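Local coordinates for protein nisin leader peptide-processing serine protease NisP (Lactococcus lactis subsp. lactis, PDB 4MZD) that probably acts as a subtilisin-like serine endopeptidase that removes the leader peptide from the precursor of the lantibiotic nisin, at residues H66-Y71 against W336-T341; R192-G197 against T236-I241; G330-D335 against Y346-G351. All coordinates share one frame; numbering follows the deposited sequence. Where two conformers were deposited one is given.

The modelled part of this cell-wall-anchored protein holds its subtilase catalytic domain. Near its N terminus, residues 66-71 lie just ahead of helix 73-79; their meeting with strand 337-340 in contact 1 closes a loop of 264 residues. Contact 2 falls wholly inside that loop and closes a short one of its own, joining the ends of helices 183-195 and 222-238. Contact 3 opens at residues 330-335, before contact 1 closes, and ends at 346-351, after it, closing a ten-residue loop that contains strand 337-340; the two therefore cross. They share hairpin 337-340/346-349, their centres about 9 Å apart. Contact 2 lies on the opposite side of the chain's centre from contact 3, about 34 Å away between centres.

Contact 1 of 3, residues H66-Y71 against W336-T341; sequences HDFWDY and WLFTTT
Phe338 swings its ring to the side remote from its own backbone N (chi1 -167°), while Phe68 keeps CG beside its backbone N and opposite its carbonyl carbon (chi1 -62°); the two rotations bring the rings together. Phe338 presents its edge to the face of Phe68, off centre, with the planes at 81° in an offset T-shaped pair. Its leading atom is CE2, 3.6 Å from Phe68 CD2 and about as close to Phe68 CB. Tyr71 in turn points its edge at the face of Phe338, Tyr71 CD2 to Phe338 CE2 4.3 Å, so one ring offers its edge to one neighbour and its face to another. The contact packs the turn near the start of the modelled chain, just before helix 73-79, against the two-stranded antiparallel hairpin 337-340/346-349 of the subtilase domain. A type I turn from His66 to Trp69 runs into a 3-10 turn, where Tyr71 N bonds to Phe68 O at 2.9 Å and both aromatics turn toward the strand. Within the hairpin, Leu337 and Thr339 make the backbone bonds to the partner strand; Phe338 N instead donates to a water 2.8 Å away, which donates to Tyr71 O at 2.9 Å. A purely hydrocarbon ring suits buried Phe338, whereas at exposed Tyr71 the ring can pack on Phe338 while the phenol OH tolerates solvent. Tyr346 adds its ring to both phenylalanines.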
loop_
_atom_site.group_PDB
_atom_site.type_symbol
_atom_site.label_atom_id
_atom_site.label_comp_id
_atom_site.label_asym_id
_atom_site.label_seq_id
_atom_site.Cartn_x
_atom_site.Cartn_y
_atom_site.Cartn_z
ATOM N N HIS A 66 -9.259 -22.569 8.096
ATOM C CA HIS A 66 -8.498 -21.666 7.226
ATOM C C HIS A 66 -7.681 -22.482 6.235
ATOM O O HIS A 66 -6.476 -22.677 6.401
ATOM C CB HIS A 66 -7.615 -20.740 8.060
ATOM C CG HIS A 66 -8.349 -20.085 9.186
ATOM N ND1 HIS A 66 -9.395 -19.212 8.982
ATOM C CD2 HIS A 66 -8.209 -20.199 10.528
ATOM C CE1 HIS A 66 -9.863 -18.809 10.150
ATOM N NE2 HIS A 66 -9.159 -19.391 11.104
ATOM N N ASP A 67 -8.363 -22.952 5.196
ATOM C CA ASP A 67 -7.811 -23.956 4.296
ATOM C C ASP A 67 -6.477 -23.587 3.681
ATOM O O ASP A 67 -5.657 -24.466 3.423
ATOM C CB ASP A 67 -8.785 -24.247 3.162
ATOM C CG ASP A 67 -10.055 -24.895 3.640
ATOM O OD1 ASP A 67 -10.000 -25.678 4.616
ATOM O OD2 ASP A 67 -11.106 -24.627 3.027
ATOM N N PHE A 68 -6.263 -22.301 3.418
ATOM C CA PHE A 68 -5.086 -21.895 2.659
ATOM C C PHE A 68 -4.033 -21.180 3.509
ATOM O O PHE A 68 -3.071 -20.621 2.979
ATOM C CB PHE A 68 -5.506 -21.045 1.454
ATOM C CG PHE A 68 -6.383 -21.783 0.461
ATOM C CD1 PHE A 68 -6.137 -23.108 0.130
ATOM C CD2 PHE A 68 -7.462 -21.143 -0.137
ATOM C CE1 PHE A 68 -6.947 -23.778 -0.788
ATOM C CE2 PHE A 68 -8.266 -21.806 -1.055
ATOM C CZ PHE A 68 -8.006 -23.124 -1.376
ATOM N N TRP A 69 -4.189 -21.218 4.828
ATOM C CA TRP A 69 -3.189 -20.638 5.714
ATOM C C TRP A 69 -1.783 -21.149 5.404
ATOM O O TRP A 69 -0.814 -20.387 5.442
ATOM C CB TRP A 69 -3.548 -20.933 7.169
ATOM C CG TRP A 69 -2.475 -20.596 8.147
ATOM C CD1 TRP A 69 -1.729 -21.476 8.873
ATOM C CD2 TRP A 69 -2.025 -19.289 8.512
ATOM N NE1 TRP A 69 -0.844 -20.797 9.673
ATOM C CE2 TRP A 69 -1.007 -19.452 9.475
ATOM C CE3 TRP A 69 -2.388 -17.995 8.128
ATOM C CZ2 TRP A 69 -0.347 -18.372 10.056
ATOM C CZ3 TRP A 69 -1.729 -16.922 8.704
ATOM C CH2 TRP A 69 -0.721 -17.118 9.657
ATOM N N ASP A 70 -1.666 -22.434 5.086
ATOM C CA ASP A 70 -0.354 -23.016 4.821
ATOM C C ASP A 70 0.358 -22.395 3.622
ATOM O O ASP A 70 1.581 -22.482 3.515
ATOM C CB ASP A 70 -0.466 -24.531 4.641
ATOM C CG ASP A 70 -0.772 -25.249 5.939
ATOM O OD1 ASP A 70 -0.429 -24.703 7.009
ATOM O OD2 ASP A 70 -1.340 -26.361 5.890
ATOM N N TYR A 71 -0.404 -21.770 2.730
ATOM C CA TYR A 71 0.174 -21.097 1.570
ATOM C C TYR A 71 0.679 -19.699 1.915
ATOM O O TYR A 71 1.346 -19.065 1.102
ATOM C CB TYR A 71 -0.863 -20.964 0.450
ATOM C CG TYR A 71 -1.288 -22.261 -0.193
ATOM C CD1 TYR A 71 -0.359 -23.253 -0.485
ATOM C CD2 TYR A 71 -2.615 -22.485 -0.530
ATOM C CE1 TYR A 71 -0.742 -24.441 -1.079
ATOM C CE2 TYR A 71 -3.010 -23.668 -1.117
ATOM C CZ TYR A 71 -2.072 -24.642 -1.389
ATOM O OH TYR A 71 -2.472 -25.816 -1.977
ATOM N N TRP A 336 5.841 -15.586 -4.483
ATOM C CA TRP A 336 4.704 -14.684 -4.580
ATOM C C TRP A 336 3.765 -14.982 -3.426
ATOM O O TRP A 336 3.923 -15.992 -2.733
ATOM C CB TRP A 336 4.013 -14.807 -5.939
ATOM C CG TRP A 336 4.834 -14.271 -7.083
ATOM C CD1 TRP A 336 6.089 -13.725 -7.016
ATOM C CD2 TRP A 336 4.448 -14.229 -8.461
ATOM N NE1 TRP A 336 6.502 -13.351 -8.271
ATOM C CE2 TRP A 336 5.517 -13.651 -9.174
ATOM C CE3 TRP A 336 3.300 -14.620 -9.162
ATOM C CZ2 TRP A 336 5.472 -13.457 -10.554
ATOM C CZ3 TRP A 336 3.259 -14.430 -10.534
ATOM C CH2 TRP A 336 4.342 -13.850 -11.214
ATOM N N LEU A 337 2.809 -14.098 -3.196
ATOM C CA LEU A 337 1.947 -14.283 -2.049
ATOM C C LEU A 337 0.488 -14.455 -2.459
ATOM O O LEU A 337 0.003 -13.915 -3.455
ATOM C CB LEU A 337 2.164 -13.211 -0.991
ATOM C CG LEU A 337 1.841 -11.804 -1.450
ATOM C CD1 LEU A 337 0.466 -11.409 -0.971
ATOM C CD2 LEU A 337 2.871 -10.812 -0.912
ATOM N N PHE A 338 -0.197 -15.256 -1.669
ATOM C CA PHE A 338 -1.531 -15.731 -1.981
ATOM C C PHE A 338 -2.548 -14.820 -1.309
ATOM O O PHE A 338 -2.525 -14.649 -0.093
ATOM C CB PHE A 338 -1.631 -17.148 -1.421
ATOM C CG PHE A 338 -2.810 -17.930 -1.897
ATOM C CD1 PHE A 338 -2.882 -18.398 -3.195
ATOM C CD2 PHE A 338 -3.825 -18.246 -1.019
ATOM C CE1 PHE A 338 -3.970 -19.157 -3.606
ATOM C CE2 PHE A 338 -4.911 -18.995 -1.421
ATOM C CZ PHE A 338 -4.978 -19.463 -2.711
ATOM N N THR A 339 -3.441 -14.230 -2.094
ATOM C CA THR A 339 -4.396 -13.289 -1.536
ATOM C C THR A 339 -5.750 -13.365 -2.248
ATOM O O THR A 339 -5.905 -14.045 -3.272
ATOM C CB THR A 339 -3.828 -11.864 -1.531
ATOM O OG1 THR A 339 -4.606 -11.048 -0.647
ATOM C CG2 THR A 339 -3.814 -11.282 -2.926
ATOM N N THR A 340 -6.737 -12.690 -1.667
ATOM C CA THR A 340 -8.079 -12.602 -2.229
ATOM C C THR A 340 -8.089 -11.777 -3.508
ATOM O O THR A 340 -7.377 -10.786 -3.599
ATOM C CB THR A 340 -9.016 -11.915 -1.223
ATOM O OG1 THR A 340 -8.410 -10.707 -0.763
ATOM C CG2 THR A 340 -9.249 -12.796 -0.006
ATOM N N THR A 341 -8.900 -12.154 -4.489
ATOM C CA THR A 341 -9.026 -11.306 -5.671
ATOM C C THR A 341 -10.477 -11.205 -6.163
ATOM O O THR A 341 -11.382 -11.838 -5.605
ATOM C CB THR A 341 -8.022 -11.701 -6.774
ATOM O OG1 THR A 341 -7.962 -10.666 -7.765
ATOM C CG2 THR A 341 -8.402 -13.026 -7.402
HETATM O O HOH W 1 1.407 -16.300 0.380
#

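Contact 2 of 3, residues R192-G197 against T236-I241; sequences RAADDG and TAKGSI
Ala194 and Ser240 bring their CA atoms to 6.0 Å where helices 183-195 and 222-238 come to an end. Each helix is finished by a Schellman motif with a glycine at positive phi, Gly197 at 88° and Gly239 at 96°; at such angles a CB would jam against the preceding carbonyl O, which explains the residue type. In the first motif Gly197 N reaches back to Ala194 O at 3.0 Å, and in the second Gly239 N binds Thr236 O.

Between the ends, Ala194 is small enough to let Ser240 approach, CB to OG 3.8 Å, and its methyl also meets CB of Lys238. The serine hydroxyl is engaged twice: it is hydrogen-bonded to Asn198 O and receives a bond of 2.8 Å to OG from a water, which also donates to Ala194 O. Farther out, the chain of Lys238 is bent at chi2 (-77°) and chi3, so that it curls over the helix end and crosses Asp195 at about a right angle. Its CE lies 3.4 Å from Asp195 OD1, but the salt bridge from NZ to that OD1 is long, at 3.6 Å. OD1 also accepts a hydrogen bond from Tyr234 OH, while NZ gives a bond of 2.6 Å to a second water that donates to Asp195 O. Lysine suits this exposed rim, with a long flexible arm and a hydrated charge. Helix 183-195 leads into strand 200-210 and helix 222-238 into the adjacent parallel strand 241-245, the repeated helix-then-strand alternation of the subtilisin-like alpha/beta fold.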
loop_
_atom_site.group_PDB
_atom_site.type_symbol
_atom_site.label_atom_id
_atom_site.label_comp_id
_atom_site.label_asym_id
_atom_site.label_seq_id
_atom_site.Cartn_x
_atom_site.Cartn_y
_atom_site.Cartn_z
ATOM N N ARG A 192 -11.304 12.413 2.365
ATOM C CA ARG A 192 -12.570 11.724 2.605
ATOM C C ARG A 192 -12.410 10.590 3.615
ATOM O O ARG A 192 -13.253 10.405 4.495
ATOM C CB ARG A 192 -13.133 11.184 1.288
ATOM C CG ARG A 192 -14.536 10.607 1.382
ATOM C CD ARG A 192 -15.561 11.690 1.704
ATOM N NE ARG A 192 -15.915 11.711 3.117
ATOM C CZ ARG A 192 -16.641 12.668 3.684
ATOM N NH1 ARG A 192 -17.065 13.696 2.960
ATOM N NH2 ARG A 192 -16.932 12.608 4.976
ATOM N N ALA A 193 -11.330 9.829 3.486
ATOM C CA ALA A 193 -11.067 8.742 4.418
ATOM C C ALA A 193 -10.874 9.277 5.835
ATOM O O ALA A 193 -11.338 8.669 6.793
ATOM C CB ALA A 193 -9.861 7.941 3.971
ATOM N N ALA A 194 -10.188 10.410 5.966
ATOM C CA ALA A 194 -9.992 11.030 7.273
ATOM C C ALA A 194 -11.311 11.567 7.821
ATOM O O ALA A 194 -11.621 11.395 9.005
ATOM C CB ALA A 194 -8.957 12.134 7.185
ATOM N N ASP A 195 -12.098 12.206 6.962
ATOM C CA ASP A 195 -13.401 12.724 7.376
ATOM C C ASP A 195 -14.347 11.622 7.844
ATOM O O ASP A 195 -15.178 11.849 8.716
ATOM C CB ASP A 195 -14.042 13.539 6.255
ATOM C CG ASP A 195 -13.415 14.916 6.108
ATOM O OD1 ASP A 195 -12.855 15.414 7.103
ATOM O OD2 ASP A 195 -13.475 15.492 5.001
ATOM N N ASP A 196 -14.212 10.433 7.265
ATOM C CA ASP A 196 -15.047 9.296 7.634
ATOM C C ASP A 196 -14.550 8.585 8.897
ATOM O O ASP A 196 -15.134 7.586 9.317
ATOM C CB ASP A 196 -15.141 8.291 6.488
ATOM C CG ASP A 196 -15.943 8.798 5.301
ATOM O OD1 ASP A 196 -16.664 9.816 5.425
ATOM O OD2 ASP A 196 -15.855 8.143 4.238
ATOM N N GLY A 197 -13.461 9.077 9.482
ATOM C CA GLY A 197 -12.995 8.571 10.763
ATOM C C GLY A 197 -12.060 7.375 10.714
ATOM O O GLY A 197 -11.840 6.730 11.738
ATOM N N THR A 236 -3.635 14.272 9.147
ATOM C CA THR A 236 -2.982 14.376 10.441
ATOM C C THR A 236 -3.797 15.215 11.426
ATOM O O THR A 236 -3.977 14.822 12.581
ATOM C CB THR A 236 -1.585 14.977 10.285
ATOM O OG1 THR A 236 -0.804 14.104 9.461
ATOM C CG2 THR A 236 -0.910 15.134 11.631
ATOM N N ALA A 237 -4.296 16.363 10.972
ATOM C CA ALA A 237 -5.106 17.238 11.821
ATOM C C ALA A 237 -6.346 16.510 12.339
ATOM O O ALA A 237 -6.817 16.782 13.440
ATOM C CB ALA A 237 -5.506 18.494 11.059
ATOM N N LYS A 238 -6.868 15.585 11.539
ATOM C CA LYS A 238 -8.054 14.814 11.904
ATOM C C LYS A 238 -7.722 13.614 12.786
ATOM O O LYS A 238 -8.619 12.961 13.314
ATOM C CB LYS A 238 -8.786 14.334 10.647
ATOM C CG LYS A 238 -9.353 15.450 9.780
ATOM C CD LYS A 238 -10.636 16.026 10.360
ATOM C CE LYS A 238 -11.778 15.030 10.272
ATOM N NZ LYS A 238 -13.080 15.623 10.698
ATOM N N GLY A 239 -6.436 13.321 12.935
ATOM C CA GLY A 239 -5.993 12.225 13.774
ATOM C C GLY A 239 -5.718 10.922 13.045
ATOM O O GLY A 239 -5.575 9.884 13.689
ATOM N N SER A 240 -5.632 10.976 11.715
ATOM C CA SER A 240 -5.358 9.792 10.903
ATOM C C SER A 240 -3.883 9.689 10.548
ATOM O O SER A 240 -3.182 10.698 10.469
ATOM C CB SER A 240 -6.177 9.827 9.611
ATOM O OG SER A 240 -7.561 9.792 9.878
ATOM N N ILE A 241 -3.419 8.462 10.326
ATOM C CA ILE A 241 -2.090 8.224 9.798
ATOM C C ILE A 241 -2.219 7.589 8.424
ATOM O O ILE A 241 -3.130 6.803 8.176
ATOM C CB ILE A 241 -1.251 7.332 10.739
ATOM C CG1 ILE A 241 0.234 7.425 10.376
ATOM C CG2 ILE A 241 -1.756 5.890 10.721
ATOM C CD1 ILE A 241 1.166 6.961 11.471
HETATM O O HOH W 2 -9.935 10.549 11.115
HETATM O O HOH W 3 -15.277 14.450 9.954
#

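Contact 3 of 3, residues G330-D335 against Y346-G351; sequences GYYLKD and YQYVYG
Tyr332 drives the CD1-CE1 edge of its ring onto the face of Tyr348, with CD1 over the ring centre and 3.6 Å from Tyr348 CE2. The planes stand at 73°, an edge-to-face pair whose centroids are 5.0 Å apart. This reach depends on the first torsion of Tyr332, which sets CG between its backbone N and carbonyl carbon (chi1 64°). Tyr332 O also lies near the Tyr348 ring, 3.6 Å from Tyr348 CD1. Leu333 starts off in another direction, but its CD2 methyl arrives 3.4 Å from Tyr348 OH and flanks the phenol end. Together the two residues fasten the short helix 332-335 to strand 346-349 of the hairpin, at the surface of the domain; Tyr332 also touches Phe326 of helix 316-328. Tyrosine suits position 348 because its ring takes the aromatic edge of Tyr332 while its hydroxyl reaches a water: OH donates to this water, which lies at the ring edge, in plane, 2.7 Å away and donates to Leu333 O. No direct hydrogen bond spans the two segments, so attachment rests on ring and methyl packing, with the water-relayed bond holding the phenol oxygen and the direction of its O-H.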
loop_
_atom_site.group_PDB
_atom_site.type_symbol
_atom_site.label_atom_id
_atom_site.label_comp_id
_atom_site.label_asym_id
_atom_site.label_seq_id
_atom_site.Cartn_x
_atom_site.Cartn_y
_atom_site.Cartn_z
ATOM N N GLY A 330 7.189 -24.509 -9.447
ATOM C CA GLY A 330 6.539 -24.068 -8.224
ATOM C C GLY A 330 7.217 -22.941 -7.466
ATOM O O GLY A 330 6.970 -22.772 -6.267
ATOM N N TYR A 331 8.051 -22.156 -8.145
ATOM C CA TYR A 331 8.713 -21.031 -7.494
ATOM C C TYR A 331 7.712 -20.062 -6.880
ATOM O O TYR A 331 7.986 -19.456 -5.838
ATOM C CB TYR A 331 9.612 -20.285 -8.482
ATOM C CG TYR A 331 10.916 -20.988 -8.787
ATOM C CD1 TYR A 331 12.022 -20.807 -7.970
ATOM C CD2 TYR A 331 11.036 -21.839 -9.880
ATOM C CE1 TYR A 331 13.216 -21.445 -8.238
ATOM C CE2 TYR A 331 12.229 -22.482 -10.155
ATOM C CZ TYR A 331 13.309 -22.278 -9.328
ATOM O OH TYR A 331 14.497 -22.914 -9.590
ATOM N N TYR A 332 6.564 -19.901 -7.532
ATOM C CA TYR A 332 5.569 -18.940 -7.068
ATOM C C TYR A 332 5.079 -19.241 -5.651
ATOM O O TYR A 332 4.636 -18.336 -4.955
ATOM C CB TYR A 332 4.374 -18.869 -8.028
ATOM C CG TYR A 332 3.604 -20.162 -8.114
ATOM C CD1 TYR A 332 2.516 -20.403 -7.285
ATOM C CD2 TYR A 332 3.967 -21.144 -9.018
ATOM C CE1 TYR A 332 1.819 -21.585 -7.358
ATOM C CE2 TYR A 332 3.279 -22.328 -9.099
ATOM C CZ TYR A 332 2.204 -22.546 -8.265
ATOM O OH TYR A 332 1.517 -23.732 -8.342
ATOM N N LEU A 333 5.139 -20.504 -5.229
ATOM C CA LEU A 333 4.620 -20.880 -3.917
ATOM C C LEU A 333 5.336 -20.165 -2.782
ATOM O O LEU A 333 4.732 -19.861 -1.748
ATOM C CB LEU A 333 4.724 -22.390 -3.710
ATOM C CG LEU A 333 3.865 -23.246 -4.637
ATOM C CD1 LEU A 333 4.338 -24.689 -4.619
ATOM C CD2 LEU A 333 2.399 -23.157 -4.231
ATOM N N LYS A 334 6.628 -19.917 -2.968
ATOM C CA LYS A 334 7.418 -19.219 -1.964
ATOM C C LYS A 334 7.760 -17.787 -2.360
ATOM O O LYS A 334 8.072 -16.974 -1.498
ATOM C CB LYS A 334 8.702 -19.988 -1.660
ATOM C CG LYS A 334 8.460 -21.354 -1.054
ATOM C CD LYS A 334 9.749 -21.986 -0.555
ATOM C CE LYS A 334 10.837 -21.961 -1.614
ATOM N NZ LYS A 334 11.572 -20.665 -1.644
ATOM N N ASP A 335 7.708 -17.485 -3.656
ATOM C CA ASP A 335 8.166 -16.187 -4.153
ATOM C C ASP A 335 7.064 -15.142 -4.201
ATOM O O ASP A 335 7.327 -13.945 -4.043
ATOM C CB ASP A 335 8.725 -16.315 -5.570
ATOM C CG ASP A 335 10.071 -17.004 -5.629
ATOM O OD1 ASP A 335 10.568 -17.496 -4.593
ATOM O OD2 ASP A 335 10.607 -17.074 -6.752
ATOM N N TYR A 346 -8.841 -16.531 -5.375
ATOM C CA TYR A 346 -7.497 -16.168 -4.921
ATOM C C TYR A 346 -6.531 -16.056 -6.080
ATOM O O TYR A 346 -6.782 -16.572 -7.165
ATOM C CB TYR A 346 -6.991 -17.190 -3.888
ATOM C CG TYR A 346 -8.017 -17.349 -2.804
ATOM C CD1 TYR A 346 -8.024 -16.498 -1.712
ATOM C CD2 TYR A 346 -9.037 -18.287 -2.912
ATOM C CE1 TYR A 346 -8.995 -16.589 -0.739
ATOM C CE2 TYR A 346 -10.019 -18.381 -1.947
ATOM C CZ TYR A 346 -10.001 -17.523 -0.865
ATOM O OH TYR A 346 -10.987 -17.606 0.093
ATOM N N GLN A 347 -5.411 -15.390 -5.832
ATOM C CA GLN A 347 -4.371 -15.240 -6.831
ATOM C C GLN A 347 -3.039 -15.015 -6.137
ATOM O O GLN A 347 -2.989 -14.436 -5.053
ATOM C CB GLN A 347 -4.697 -14.035 -7.718
ATOM C CG GLN A 347 -3.695 -13.741 -8.805
ATOM C CD GLN A 347 -4.213 -12.714 -9.785
ATOM O OE1 GLN A 347 -5.416 -12.631 -10.035
ATOM N NE2 GLN A 347 -3.309 -11.919 -10.341
ATOM N N TYR A 348 -1.965 -15.463 -6.779
ATOM C CA TYR A 348 -0.611 -15.107 -6.375
ATOM C C TYR A 348 -0.220 -13.758 -6.947
ATOM O O TYR A 348 -0.383 -13.515 -8.144
ATOM C CB TYR A 348 0.383 -16.179 -6.834
ATOM C CG TYR A 348 0.386 -17.368 -5.905
ATOM C CD1 TYR A 348 1.161 -17.350 -4.752
ATOM C CD2 TYR A 348 -0.408 -18.490 -6.151
ATOM C CE1 TYR A 348 1.164 -18.409 -3.870
ATOM C CE2 TYR A 348 -0.404 -19.566 -5.270
ATOM C CZ TYR A 348 0.378 -19.517 -4.131
ATOM O OH TYR A 348 0.354 -20.583 -3.255
ATOM N N VAL A 349 0.311 -12.899 -6.081
ATOM C CA VAL A 349 0.673 -11.531 -6.434
ATOM C C VAL A 349 2.037 -11.188 -5.836
ATOM O O VAL A 349 2.585 -11.935 -5.026
ATOM C CB VAL A 349 -0.381 -10.528 -5.894
ATOM C CG1 VAL A 349 -1.753 -10.827 -6.482
ATOM C CG2 VAL A 349 -0.422 -10.554 -4.371
ATOM N N TYR A 350 2.582 -10.041 -6.231
ATOM C CA TYR A 350 3.802 -9.533 -5.607
ATOM C C TYR A 350 3.790 -8.019 -5.689
ATOM O O TYR A 350 3.099 -7.446 -6.529
ATOM C CB TYR A 350 5.061 -10.083 -6.297
ATOM C CG TYR A 350 5.224 -9.574 -7.707
ATOM C CD1 TYR A 350 5.909 -8.387 -7.964
ATOM C CD2 TYR A 350 4.668 -10.251 -8.783
ATOM C CE1 TYR A 350 6.038 -7.898 -9.245
ATOM C CE2 TYR A 350 4.799 -9.766 -10.075
ATOM C CZ TYR A 350 5.488 -8.591 -10.290
ATOM O OH TYR A 350 5.628 -8.105 -11.566
ATOM N N GLY A 351 4.566 -7.378 -4.825
ATOM C CA GLY A 351 4.749 -5.942 -4.904
ATOM C C GLY A 351 4.557 -5.264 -3.563
ATOM O O GLY A 351 3.901 -5.799 -2.655
HETATM O O HOH W 4 2.101 -20.409 -1.232
#